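Local coordinates for protein Tubulin/ftsz, gtpase (Methanosaeta thermophila, PDB 3ZID) that binds guanine nucleotide as a tubulin/FtsZ-family GTPase of the archaeal CetZ type and is probably involved in the control of cell shape, at residues L5-G10 against I106-S111; D18-Q23 against M196-L201; E44-N49 against E95-R100; I137-V142 against V166-M171. All blocks are in the same frame, centred on the assembly; numbering follows the deposited sequence.

Contact 1 of 4, residues L5-G10 against I106-S111; sequences LMLGVG and IFVMTS. With GDP (guanosine-5'-diphosphate), chain C.
M6, F107 and M109 share one face of the sheet where strand 5-9 runs parallel to 106-111, while L5, L7, I106 and V108 lie on the other. M6 and F107 stand side by side, pointing the same way: CG of M6 meets the ring edge at F107 CD2, 4.1 Å away. The M6 chain then bends at chi3 (78°), and its CE reaches obliquely across to the sulphur of M109, 3.9 Å from SD. M109 bends at chi3 as well, laying its CE over the backbone of G8, 3.8 Å from CA, a place that a side chain on G8 would contest. On the opposite face L5 and I106 are also aligned side by side, L5 CD2 against I106 CG2, and L7 CD1 touches both I106 and V108. Four nearly linear backbone bonds hold this register; the last, from V9 N to M109 O, is 2.8 Å long at 179°. The methionine face is roofed by L201 and neighbours of helix 186-210 and by L17 of helix 10-30, while helix 117-131 packs on V9, V108 and T110. Past the last bridged pair, at the strands' C-terminal ends, the contact turns polar: S111 OG donates to O5' of GDP at 2.7 Å, and a water takes the N-H of S111 while donating to V9 O and, at 2.6 Å, to GDP O2A. G10 has backbone angles that call for glycine, and a CB here would strike GDP O1B. An apolar, tightly bonded strand pair thus ends in backbone and hydroxyl groups set for the nucleotide, as in Rossmann-like GTPase domains.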
loop_
_atom_site.group_PDB
_atom_site.type_symbol
_atom_site.label_atom_id
_atom_site.label_comp_id
_atom_site.label_asym_id
_atom_site.label_seq_id
_atom_site.Cartn_x
_atom_site.Cartn_y
_atom_site.Cartn_z
ATOM N N LEU A 5 -8.519 -5.501 11.959
ATOM C CA LEU A 5 -8.322 -6.648 11.091
ATOM C C LEU A 5 -7.272 -6.282 10.063
ATOM O O LEU A 5 -7.357 -5.226 9.427
ATOM C CB LEU A 5 -9.643 -7.024 10.401
ATOM C CG LEU A 5 -9.572 -8.162 9.375
ATOM C CD1 LEU A 5 -9.135 -9.463 10.037
ATOM C CD2 LEU A 5 -10.920 -8.356 8.675
ATOM N N MET A 6 -6.264 -7.132 9.900
ATOM C CA MET A 6 -5.291 -6.931 8.822
ATOM C C MET A 6 -5.305 -8.112 7.869
ATOM O O MET A 6 -5.177 -9.258 8.305
ATOM C CB MET A 6 -3.902 -6.692 9.375
ATOM C CG MET A 6 -3.898 -5.521 10.358
ATOM S SD MET A 6 -2.267 -5.115 10.966
ATOM C CE MET A 6 -1.588 -4.214 9.584
ATOM N N LEU A 7 -5.514 -7.819 6.586
ATOM C CA LEU A 7 -5.640 -8.830 5.529
ATOM C C LEU A 7 -4.511 -8.657 4.532
ATOM O O LEU A 7 -4.444 -7.632 3.850
ATOM C CB LEU A 7 -6.954 -8.624 4.784
ATOM C CG LEU A 7 -8.196 -8.692 5.656
ATOM C CD1 LEU A 7 -9.450 -8.390 4.848
ATOM C CD2 LEU A 7 -8.277 -10.068 6.285
ATOM N N GLY A 8 -3.625 -9.643 4.440
ATOM C CA GLY A 8 -2.521 -9.568 3.503
ATOM C C GLY A 8 -2.853 -10.448 2.304
ATOM O O GLY A 8 -2.882 -11.660 2.424
ATOM N N VAL A 9 -3.100 -9.833 1.151
ATOM C CA VAL A 9 -3.662 -10.545 -0.008
ATOM C C VAL A 9 -2.644 -10.659 -1.133
ATOM O O VAL A 9 -2.057 -9.662 -1.563
ATOM C CB VAL A 9 -4.909 -9.809 -0.511
ATOM C CG1 VAL A 9 -5.623 -10.589 -1.610
ATOM C CG2 VAL A 9 -5.842 -9.526 0.670
ATOM N N GLY A 10 -2.410 -11.880 -1.598
ATOM C CA GLY A 10 -1.392 -12.094 -2.618
ATOM C C GLY A 10 -0.025 -12.199 -1.971
ATOM O O GLY A 10 0.111 -12.002 -0.761
ATOM N N ILE A 106 -9.916 -1.808 9.373
ATOM C CA ILE A 106 -9.471 -2.910 8.529
ATOM C C ILE A 106 -8.408 -2.435 7.562
ATOM O O ILE A 106 -8.609 -1.465 6.827
ATOM C CB ILE A 106 -10.673 -3.562 7.748
ATOM C CG1 ILE A 106 -11.806 -3.963 8.715
ATOM C CG2 ILE A 106 -10.210 -4.768 6.938
ATOM C CD1 ILE A 106 -13.068 -4.577 8.028
ATOM N N PHE A 107 -7.266 -3.104 7.585
ATOM C CA PHE A 107 -6.227 -2.868 6.593
ATOM C C PHE A 107 -6.227 -3.971 5.572
ATOM O O PHE A 107 -6.192 -5.144 5.930
ATOM C CB PHE A 107 -4.855 -2.753 7.253
ATOM C CG PHE A 107 -4.713 -1.529 8.129
ATOM C CD1 PHE A 107 -4.560 -0.267 7.564
ATOM C CD2 PHE A 107 -4.759 -1.636 9.515
ATOM C CE1 PHE A 107 -4.421 0.887 8.366
ATOM C CE2 PHE A 107 -4.608 -0.502 10.332
ATOM C CZ PHE A 107 -4.460 0.763 9.760
ATOM N N VAL A 108 -6.295 -3.584 4.299
ATOM C CA VAL A 108 -6.191 -4.532 3.184
ATOM C C VAL A 108 -4.899 -4.270 2.429
ATOM O O VAL A 108 -4.745 -3.255 1.753
ATOM C CB VAL A 108 -7.393 -4.452 2.231
ATOM C CG1 VAL A 108 -7.263 -5.492 1.128
ATOM C CG2 VAL A 108 -8.689 -4.690 3.012
ATOM N N MET A 109 -3.966 -5.193 2.581
ATOM C CA MET A 109 -2.622 -5.017 2.087
ATOM C C MET A 109 -2.361 -5.896 0.891
ATOM O O MET A 109 -2.552 -7.106 0.947
ATOM C CB MET A 109 -1.647 -5.327 3.202
ATOM C CG MET A 109 -2.054 -4.649 4.499
ATOM S SD MET A 109 -0.923 -5.104 5.807
ATOM C CE MET A 109 -1.126 -6.868 5.802
ATOM N N THR A 110 -1.914 -5.262 -0.185
ATOM C CA THR A 110 -1.683 -5.939 -1.440
ATOM C C THR A 110 -0.767 -5.105 -2.341
ATOM O O THR A 110 -0.676 -3.877 -2.199
ATOM C CB THR A 110 -3.032 -6.191 -2.187
ATOM O OG1 THR A 110 -2.761 -6.790 -3.452
ATOM C CG2 THR A 110 -3.757 -4.883 -2.453
ATOM N N SER A 111 -0.108 -5.767 -3.294
ATOM C CA SER A 111 0.447 -5.046 -4.439
ATOM C C SER A 111 -0.673 -4.802 -5.449
ATOM O O SER A 111 -1.682 -5.515 -5.468
ATOM C CB SER A 111 1.581 -5.831 -5.109
ATOM O OG SER A 111 1.098 -6.962 -5.804
HETATM P PB GDP C . 0.082 -11.813 -6.574
HETATM O O1B GDP C . -0.883 -10.819 -5.950
HETATM O O2B GDP C . 0.470 -12.866 -5.554
HETATM O O3B GDP C . -0.603 -12.456 -7.768
HETATM O O3A GDP C . 1.368 -11.035 -7.133
HETATM P PA GDP C . 2.393 -10.241 -6.186
HETATM O O1A GDP C . 3.693 -10.959 -6.093
HETATM O O2A GDP C . 1.823 -9.902 -4.826
HETATM O "O5'" GDP C . 2.509 -8.891 -7.020
HETATM C "C5'" GDP C . 3.731 -8.594 -7.679
HETATM C "C4'" GDP C . 4.095 -7.154 -7.347
HETATM O "O4'" GDP C . 4.350 -7.077 -5.943
HETATM C "C3'" GDP C . 5.373 -6.795 -8.053
HETATM O "O3'" GDP C . 5.354 -5.381 -8.232
HETATM C "C2'" GDP C . 6.419 -7.188 -7.046
HETATM O "O2'" GDP C . 7.586 -6.395 -7.233
HETATM C "C1'" GDP C . 5.745 -6.834 -5.735
HETATM N N9 GDP C . 6.115 -7.674 -4.596
HETATM C C8 GDP C . 6.080 -9.019 -4.523
HETATM N N7 GDP C . 6.432 -9.434 -3.282
HETATM C C5 GDP C . 6.695 -8.328 -2.556
HETATM C C6 GDP C . 7.097 -8.040 -1.176
HETATM O O6 GDP C . 7.317 -8.965 -0.384
HETATM N N1 GDP C . 7.239 -6.765 -0.818
HETATM C C2 GDP C . 7.026 -5.749 -1.664
HETATM N N2 GDP C . 7.206 -4.491 -1.209
HETATM N N3 GDP C . 6.649 -5.918 -2.955
HETATM C C4 GDP C . 6.466 -7.172 -3.426
HETATM O O HOH W 1 0.083 -8.597 -3.336
#

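Contact 2 of 4, residues D18-Q23 against M196-L201; sequences DAVNRQ and MVAQRL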
loop_
_atom_site.group_PDB
_atom_site.type_symbol
_atom_site.label_atom_id
_atom_site.label_comp_id
_atom_site.label_asym_id
_atom_site.label_seq_id
_atom_site.Cartn_x
_atom_site.Cartn_y
_atom_site.Cartn_z
ATOM N N ASP A 18 3.252 -10.821 7.301
ATOM C CA ASP A 18 4.241 -11.598 8.043
ATOM C C ASP A 18 5.228 -10.681 8.776
ATOM O O ASP A 18 5.545 -10.925 9.945
ATOM C CB ASP A 18 4.982 -12.544 7.109
ATOM C CG ASP A 18 5.459 -13.805 7.806
ATOM O OD1 ASP A 18 4.728 -14.318 8.683
ATOM O OD2 ASP A 18 6.558 -14.291 7.465
ATOM N N ALA A 19 5.680 -9.613 8.117
ATOM C CA ALA A 19 6.546 -8.628 8.785
ATOM C C ALA A 19 5.829 -7.945 9.936
ATOM O O ALA A 19 6.457 -7.604 10.935
ATOM C CB ALA A 19 7.071 -7.572 7.807
ATOM N N VAL A 20 4.525 -7.722 9.777
ATOM C CA VAL A 20 3.710 -7.145 10.845
ATOM C C VAL A 20 3.683 -8.086 12.051
ATOM O O VAL A 20 3.903 -7.662 13.181
ATOM C CB VAL A 20 2.281 -6.815 10.376
ATOM C CG1 VAL A 20 1.362 -6.589 11.573
ATOM C CG2 VAL A 20 2.293 -5.586 9.461
ATOM N N ASN A 21 3.432 -9.365 11.799
ATOM C CA ASN A 21 3.417 -10.368 12.852
ATOM C C ASN A 21 4.784 -10.526 13.506
ATOM O O ASN A 21 4.888 -10.678 14.734
ATOM C CB ASN A 21 2.918 -11.714 12.308
ATOM C CG ASN A 21 1.413 -11.726 12.089
ATOM O OD1 ASN A 21 0.669 -11.112 12.843
ATOM N ND2 ASN A 21 0.965 -12.404 11.041
ATOM N N ARG A 22 5.827 -10.474 12.681
ATOM C CA ARG A 22 7.198 -10.557 13.165
ATOM C C ARG A 22 7.449 -9.481 14.227
ATOM O O ARG A 22 7.789 -9.778 15.377
ATOM C CB ARG A 22 8.197 -10.398 12.009
ATOM C CG ARG A 22 9.641 -10.739 12.402
ATOM C CD ARG A 22 10.636 -10.400 11.293
ATOM N NE ARG A 22 10.798 -8.954 11.141
ATOM C CZ ARG A 22 10.597 -8.285 10.013
ATOM N NH1 ARG A 22 10.207 -8.926 8.903
ATOM N NH2 ARG A 22 10.785 -6.973 9.993
ATOM N N GLN A 23 7.216 -8.235 13.840
ATOM C CA GLN A 23 7.513 -7.099 14.686
ATOM C C GLN A 23 6.580 -7.027 15.886
ATOM O O GLN A 23 6.963 -6.522 16.951
ATOM C CB GLN A 23 7.447 -5.814 13.868
ATOM C CG GLN A 23 8.444 -5.800 12.731
ATOM C CD GLN A 23 8.453 -4.495 11.989
ATOM O OE1 GLN A 23 7.968 -3.474 12.482
ATOM N NE2 GLN A 23 8.949 -4.533 10.764
ATOM N N MET A 196 9.648 -1.623 6.647
ATOM C CA MET A 196 9.265 -0.218 6.793
ATOM C C MET A 196 7.755 -0.061 6.837
ATOM O O MET A 196 7.238 0.750 7.603
ATOM C CB MET A 196 9.835 0.638 5.645
ATOM C CG MET A 196 11.350 0.717 5.609
ATOM S SD MET A 196 11.968 1.548 4.140
ATOM C CE MET A 196 11.313 3.188 4.390
ATOM N N VAL A 197 7.045 -0.834 6.014
ATOM C CA VAL A 197 5.590 -0.731 5.984
ATOM C C VAL A 197 5.036 -1.203 7.315
ATOM O O VAL A 197 4.254 -0.521 7.947
ATOM C CB VAL A 197 4.957 -1.591 4.867
ATOM C CG1 VAL A 197 3.420 -1.500 4.949
ATOM C CG2 VAL A 197 5.434 -1.106 3.494
ATOM N N ALA A 198 5.468 -2.387 7.731
ATOM C CA ALA A 198 5.014 -2.986 8.973
ATOM C C ALA A 198 5.302 -2.074 10.170
ATOM O O ALA A 198 4.478 -1.922 11.066
ATOM C CB ALA A 198 5.657 -4.341 9.153
ATOM N N GLN A 199 6.481 -1.473 10.179
ATOM C CA GLN A 199 6.871 -0.608 11.288
ATOM C C GLN A 199 5.916 0.563 11.390
ATOM O O GLN A 199 5.401 0.879 12.472
ATOM C CB GLN A 199 8.275 -0.083 11.059
ATOM C CG GLN A 199 8.893 0.631 12.231
ATOM C CD GLN A 199 10.370 0.924 11.972
ATOM O OE1 GLN A 199 10.786 1.111 10.820
ATOM N NE2 GLN A 199 11.165 0.948 13.033
ATOM N N ARG A 200 5.633 1.167 10.243
ATOM C CA ARG A 200 4.725 2.297 10.202
ATOM C C ARG A 200 3.290 1.927 10.559
ATOM O O ARG A 200 2.657 2.658 11.297
ATOM C CB ARG A 200 4.796 2.999 8.845
ATOM C CG ARG A 200 6.062 3.836 8.719
ATOM C CD ARG A 200 6.517 4.013 7.288
ATOM N NE ARG A 200 7.972 4.163 7.208
ATOM C CZ ARG A 200 8.586 5.089 6.488
ATOM N NH1 ARG A 200 7.884 5.977 5.780
ATOM N NH2 ARG A 200 9.905 5.141 6.493
ATOM N N LEU A 201 2.800 0.772 10.102
ATOM C CA LEU A 201 1.421 0.373 10.390
ATOM C C LEU A 201 1.230 0.086 11.878
ATOM O O LEU A 201 0.202 0.420 12.465
ATOM C CB LEU A 201 1.025 -0.874 9.594
ATOM C CG LEU A 201 0.801 -0.735 8.079
ATOM C CD1 LEU A 201 0.427 -2.103 7.479
ATOM C CD2 LEU A 201 -0.250 0.317 7.786
#
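The flat carboxamide of Q23 has the methyl of A198 above its plane, CB 3.7 Å from NE2, and Q199 CA beside its oxygen, 3.3 Å from OE1. OE1 is also near Q199 N, but the angle is too poor for a hydrogen bond; NE2 instead donates to the carbonyl of T195, one residue before the segment. The guanidinium of R22 has A19 O above the centre of one face, and its NH2 bonds to T195 OG1. Q23 reaches over with an extended chain, CG anti to the carbonyl carbon (chi1 -61°). Deeper in, A198 CB lies at the centre of the crossing, against V20 CG2 at 3.6 Å and A19 CB at 3.8 Å. V20 CG2 also touches CD1 of L201, and both V20 and L201 reach M6 of strand 3-9. The small alanines let segments 18-23 and 196-201 approach to 8.4 Å between their axes, crossing at -58°. An alanine in place of Q23 would remove the amide that grips T195 and packs on A198, and would probably loosen this end of the crossing. Specific polar hold is therefore concentrated at the partly exposed R22 and Q23, while the buried centre joining helices 10-30 and 186-210 relies on apolar contact.

Contact 3 of 4, residues E44-N49 against E95-R100; sequences ETIAIN and EEIEKR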
loop_
_atom_site.group_PDB
_atom_site.type_symbol
_atom_site.label_atom_id
_atom_site.label_comp_id
_atom_site.label_asym_id
_atom_site.label_seq_id
_atom_site.Cartn_x
_atom_site.Cartn_y
_atom_site.Cartn_z
ATOM N N GLU A 44 -6.328 -8.893 14.505
ATOM C CA GLU A 44 -6.390 -10.152 13.772
ATOM C C GLU A 44 -5.709 -10.025 12.417
ATOM O O GLU A 44 -5.788 -8.993 11.754
ATOM C CB GLU A 44 -7.845 -10.587 13.580
ATOM C CG GLU A 44 -8.601 -10.787 14.885
ATOM C CD GLU A 44 -8.380 -12.154 15.499
ATOM O OE1 GLU A 44 -7.589 -12.943 14.951
ATOM O OE2 GLU A 44 -8.984 -12.434 16.550
ATOM N N THR A 45 -5.017 -11.079 12.019
ATOM C CA THR A 45 -4.305 -11.070 10.770
ATOM C C THR A 45 -4.675 -12.301 9.981
ATOM O O THR A 45 -4.684 -13.406 10.519
ATOM C CB THR A 45 -2.785 -11.048 10.999
ATOM O OG1 THR A 45 -2.383 -12.241 11.681
ATOM C CG2 THR A 45 -2.391 -9.838 11.831
ATOM N N ILE A 46 -4.997 -12.108 8.706
ATOM C CA ILE A 46 -5.209 -13.232 7.805
ATOM C C ILE A 46 -4.418 -13.007 6.542
ATOM O O ILE A 46 -4.555 -11.974 5.905
ATOM C CB ILE A 46 -6.676 -13.422 7.425
ATOM C CG1 ILE A 46 -7.541 -13.496 8.678
ATOM C CG2 ILE A 46 -6.855 -14.716 6.608
ATOM C CD1 ILE A 46 -9.009 -13.503 8.356
ATOM N N ALA A 47 -3.550 -13.961 6.220
ATOM C CA ALA A 47 -2.839 -13.956 4.961
ATOM C C ALA A 47 -3.661 -14.756 3.952
ATOM O O ALA A 47 -3.917 -15.937 4.149
ATOM C CB ALA A 47 -1.484 -14.570 5.136
ATOM N N ILE A 48 -4.064 -14.114 2.866
ATOM C CA ILE A 48 -4.894 -14.777 1.868
ATOM C C ILE A 48 -4.101 -14.911 0.563
ATOM O O ILE A 48 -3.457 -13.956 0.113
ATOM C CB ILE A 48 -6.209 -13.987 1.665
ATOM C CG1 ILE A 48 -6.866 -13.730 3.028
ATOM C CG2 ILE A 48 -7.158 -14.741 0.720
ATOM C CD1 ILE A 48 -8.066 -12.808 3.021
ATOM N N ASN A 49 -4.139 -16.106 -0.030
ATOM C CA ASN A 49 -3.436 -16.376 -1.282
ATOM C C ASN A 49 -4.012 -17.565 -2.049
ATOM O O ASN A 49 -4.574 -18.485 -1.463
ATOM C CB ASN A 49 -1.949 -16.624 -1.014
ATOM C CG ASN A 49 -1.061 -16.139 -2.141
ATOM O OD1 ASN A 49 -1.415 -16.232 -3.325
ATOM N ND2 ASN A 49 0.097 -15.588 -1.781
ATOM N N GLU A 95 -16.406 -15.702 5.025
ATOM C CA GLU A 95 -16.719 -16.523 6.188
ATOM C C GLU A 95 -15.561 -16.514 7.180
ATOM O O GLU A 95 -15.753 -16.342 8.385
ATOM C CB GLU A 95 -17.052 -17.950 5.757
ATOM C CG GLU A 95 -17.097 -18.945 6.893
ATOM C CD GLU A 95 -17.568 -20.319 6.447
ATOM O OE1 GLU A 95 -17.880 -20.477 5.244
ATOM O OE2 GLU A 95 -17.639 -21.231 7.300
ATOM N N GLU A 96 -14.352 -16.678 6.657
ATOM C CA GLU A 96 -13.159 -16.697 7.487
ATOM C C GLU A 96 -12.993 -15.397 8.260
ATOM O O GLU A 96 -12.568 -15.398 9.419
ATOM C CB GLU A 96 -11.919 -16.964 6.631
ATOM C CG GLU A 96 -10.617 -16.986 7.424
ATOM C CD GLU A 96 -10.639 -17.930 8.611
ATOM O OE1 GLU A 96 -11.280 -19.002 8.516
ATOM O OE2 GLU A 96 -10.033 -17.577 9.650
ATOM N N ILE A 97 -13.337 -14.289 7.616
ATOM C CA ILE A 97 -13.275 -12.984 8.262
ATOM C C ILE A 97 -14.342 -12.843 9.342
ATOM O O ILE A 97 -14.045 -12.451 10.471
ATOM C CB ILE A 97 -13.426 -11.865 7.222
ATOM C CG1 ILE A 97 -12.204 -11.863 6.304
ATOM C CG2 ILE A 97 -13.647 -10.526 7.901
ATOM C CD1 ILE A 97 -12.398 -11.113 5.023
ATOM N N GLU A 98 -15.580 -13.190 8.999
ATOM C CA GLU A 98 -16.696 -13.058 9.937
ATOM C C GLU A 98 -16.549 -13.921 11.191
ATOM O O GLU A 98 -17.060 -13.567 12.250
ATOM C CB GLU A 98 -18.030 -13.307 9.235
ATOM C CG GLU A 98 -18.427 -12.156 8.321
ATOM C CD GLU A 98 -19.476 -12.535 7.294
ATOM O OE1 GLU A 98 -19.839 -13.730 7.215
ATOM O OE2 GLU A 98 -19.942 -11.631 6.568
ATOM N N LYS A 99 -15.823 -15.029 11.080
ATOM C CA LYS A 99 -15.555 -15.887 12.234
ATOM C C LYS A 99 -14.806 -15.160 13.346
ATOM O O LYS A 99 -14.839 -15.590 14.496
ATOM C CB LYS A 99 -14.703 -17.090 11.820
ATOM C CG LYS A 99 -15.389 -18.097 10.920
ATOM C CD LYS A 99 -14.486 -19.296 10.672
ATOM C CE LYS A 99 -15.186 -20.357 9.833
ATOM N NZ LYS A 99 -14.331 -21.560 9.637
ATOM N N ARG A 100 -14.139 -14.059 13.002
ATOM C CA ARG A 100 -13.288 -13.367 13.955
ATOM C C ARG A 100 -13.942 -12.149 14.584
ATOM O O ARG A 100 -13.284 -11.384 15.285
ATOM C CB ARG A 100 -11.958 -13.005 13.308
ATOM C CG ARG A 100 -11.342 -14.187 12.619
ATOM C CD ARG A 100 -9.866 -14.026 12.372
ATOM N NE ARG A 100 -9.332 -15.242 11.771
ATOM C CZ ARG A 100 -8.056 -15.598 11.807
ATOM N NH1 ARG A 100 -7.164 -14.827 12.427
ATOM N NH2 ARG A 100 -7.675 -16.729 11.226
#
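The guanidinium of R100 sits at the centre, with CG1 of I46 over the middle of one face, 3.8 Å from CZ. NH1 forms a salt bridge with OE1 of E44 at 3.2 Å; it meets that oxygen from above the carboxylate plane, the two flat groups being turned 81° apart. On another edge NE and NH2 both grip one oxygen, OE2 of E96, which lies in the guanidinium plane, 3.0 Å from NH2. E96 gets there by a bend at chi2 (53°), and its CG packs 3.9 Å from I46 CD1. That same methyl meets CG1 of I97 at 4.1 Å, carrying the contact into the buried interior. Further out, D65 forms a salt bridge with NH1 of R100, and R42 holds both E44 OE2 and the carbonyl of R100. An alanine in place of R100 would strip the lid from I46 and leave E44, E96 and D65 without their shared cation, which would probably let the carboxylates repel one another. I97 also packs on L5 and L7 of strand 3-9. Buried isoleucines bordered by an ionic network here join the last part of helix 79-98 and the turn after it to strand 42-49, a helix-on-sheet layer of the Rossmann-like alpha/beta GTPase domain.

Contact 4 of 4, residues I137-V142 against V166-M171; sequences IVPIAV and VEADGM
P139 and A168 form the tight middle of the contact, CD of the proline ring lying 3.5 Å from the alanine CB and 3.2 Å from the carbonyl O of G170. M171 crosses the ring at about a right angle, CB against P139 CG at 4.0 Å. Its chain then bends at chi3 (41°) to bring SD to 3.7 Å from A141 CB, so the side chains on this buried flank meet through apolar atoms. Toward the partly exposed D169 the packing gives way to hydrogen bonds. D169 OD2 takes the N-H of I137 on its anti lone pair in a bond 2.7 Å long and nearly straight (168°), and the N-H of D169 returns a bond of 2.9 Å to I137 O. D169 centres an inverse gamma turn, and its own carbonyl O, which lies near V138 CG2, is buried without a polar partner. D169 OD1 forms a salt bridge with K222, which would probably favour a charged carboxylate. G170's backbone angles would jam a CB against the D169 carbonyl. The solvent side is the start of the segment: V166, partly exposed, and E167, exposed, make no contact with 137-142. The segment 166-171 leads from helix 150-165 into strand 172-175, beside strand 136-143; on the other side of the latter, V138 and I140 bond to strand 105-111, while helix 117-131 packs on I137 and V166.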
loop_
_atom_site.group_PDB
_atom_site.type_symbol
_atom_site.label_atom_id
_atom_site.label_comp_id
_atom_site.label_asym_id
_atom_site.label_seq_id
_atom_site.Cartn_x
_atom_site.Cartn_y
_atom_site.Cartn_z
ATOM N N ILE A 137 -11.876 1.358 6.553
ATOM C CA ILE A 137 -11.228 0.337 5.725
ATOM C C ILE A 137 -10.163 0.989 4.867
ATOM O O ILE A 137 -10.468 1.850 4.049
ATOM C CB ILE A 137 -12.235 -0.394 4.841
ATOM C CG1 ILE A 137 -13.369 -0.959 5.703
ATOM C CG2 ILE A 137 -11.544 -1.501 4.051
ATOM C CD1 ILE A 137 -14.392 -1.801 4.963
ATOM N N VAL A 138 -8.913 0.588 5.071
ATOM C CA VAL A 138 -7.784 1.270 4.454
ATOM C C VAL A 138 -6.927 0.326 3.624
ATOM O O VAL A 138 -6.251 -0.562 4.156
ATOM C CB VAL A 138 -6.891 1.900 5.531
ATOM C CG1 VAL A 138 -5.648 2.524 4.906
ATOM C CG2 VAL A 138 -7.686 2.927 6.346
ATOM N N PRO A 139 -6.963 0.496 2.297
ATOM C CA PRO A 139 -6.005 -0.296 1.530
ATOM C C PRO A 139 -4.572 0.238 1.640
ATOM O O PRO A 139 -4.314 1.452 1.697
ATOM C CB PRO A 139 -6.532 -0.192 0.085
ATOM C CG PRO A 139 -7.372 1.005 0.061
ATOM C CD PRO A 139 -7.980 1.122 1.438
ATOM N N ILE A 140 -3.643 -0.709 1.704
ATOM C CA ILE A 140 -2.221 -0.438 1.602
ATOM C C ILE A 140 -1.809 -0.961 0.233
ATOM O O ILE A 140 -1.734 -2.177 0.027
ATOM C CB ILE A 140 -1.435 -1.200 2.670
ATOM C CG1 ILE A 140 -2.096 -1.020 4.040
ATOM C CG2 ILE A 140 0.016 -0.757 2.694
ATOM C CD1 ILE A 140 -2.152 0.409 4.491
ATOM N N ALA A 141 -1.571 -0.041 -0.702
ATOM C CA ALA A 141 -1.338 -0.406 -2.108
ATOM C C ALA A 141 0.134 -0.301 -2.514
ATOM O O ALA A 141 0.688 0.805 -2.570
ATOM C CB ALA A 141 -2.172 0.463 -2.997
ATOM N N VAL A 142 0.763 -1.441 -2.807
ATOM C CA VAL A 142 2.181 -1.445 -3.166
ATOM C C VAL A 142 2.400 -1.336 -4.686
ATOM O O VAL A 142 1.930 -2.185 -5.443
ATOM C CB VAL A 142 2.878 -2.699 -2.636
ATOM C CG1 VAL A 142 4.321 -2.716 -3.072
ATOM C CG2 VAL A 142 2.743 -2.779 -1.087
ATOM N N VAL A 166 -14.068 1.827 -5.469
ATOM C CA VAL A 166 -14.758 1.075 -4.431
ATOM C C VAL A 166 -14.977 1.923 -3.162
ATOM O O VAL A 166 -15.666 1.505 -2.229
ATOM C CB VAL A 166 -14.007 -0.242 -4.121
ATOM C CG1 VAL A 166 -12.808 0.029 -3.227
ATOM C CG2 VAL A 166 -14.936 -1.262 -3.500
ATOM N N GLU A 167 -14.422 3.135 -3.168
ATOM C CA GLU A 167 -14.653 4.136 -2.125
ATOM C C GLU A 167 -14.285 3.657 -0.718
ATOM O O GLU A 167 -15.074 3.756 0.222
ATOM C CB GLU A 167 -16.113 4.603 -2.142
ATOM C CG GLU A 167 -16.449 5.567 -3.268
ATOM C CD GLU A 167 -17.917 5.969 -3.283
ATOM O OE1 GLU A 167 -18.734 5.289 -2.617
ATOM O OE2 GLU A 167 -18.251 6.965 -3.964
ATOM N N ALA A 168 -13.060 3.183 -0.578
ATOM C CA ALA A 168 -12.505 2.867 0.725
ATOM C C ALA A 168 -12.179 4.167 1.452
ATOM O O ALA A 168 -12.386 5.240 0.908
ATOM C CB ALA A 168 -11.272 2.025 0.565
ATOM N N ASP A 169 -11.659 4.080 2.673
ATOM C CA ASP A 169 -11.235 5.277 3.382
ATOM C C ASP A 169 -9.791 5.620 3.055
ATOM O O ASP A 169 -8.879 5.389 3.847
ATOM C CB ASP A 169 -11.429 5.105 4.888
ATOM C CG ASP A 169 -12.857 4.766 5.241
ATOM O OD1 ASP A 169 -13.720 5.667 5.134
ATOM O OD2 ASP A 169 -13.127 3.596 5.581
ATOM N N GLY A 170 -9.565 6.135 1.859
ATOM C CA GLY A 170 -8.223 6.551 1.527
ATOM C C GLY A 170 -7.435 5.344 1.093
ATOM O O GLY A 170 -7.964 4.245 0.941
ATOM N N MET A 171 -6.157 5.556 0.875
ATOM C CA MET A 171 -5.308 4.492 0.422
ATOM C C MET A 171 -3.895 4.874 0.781
ATOM O O MET A 171 -3.477 6.017 0.570
ATOM C CB MET A 171 -5.493 4.315 -1.088
ATOM C CG MET A 171 -4.350 3.702 -1.817
ATOM S SD MET A 171 -4.878 3.021 -3.400
ATOM C CE MET A 171 -5.996 4.271 -3.996
#

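Contacts 1, 3 and 4 all reach one parallel sheet of the GTPase domain. Strands 42-49, 3-9, 105-111 and 136-143 lie next to each other in that order, so contact 1 is central, with the centres of contacts 3 and 4 each about 10 Å from its own. Contacts 3 and 4, about 18 Å apart, do not touch. Contact 2 lies over the sheet, its centre 12 Å from that of contact 1, and L201 meets M6, M109 and I140. Along the chain contact 3 nests within contact 1 and contact 4 follows; contact 2 encloses contacts 3 and 4 and interlocks with contact 1. Distant parts of the sequence thus form one nucleotide-binding domain, contacts 1 and 4 reaching GDP.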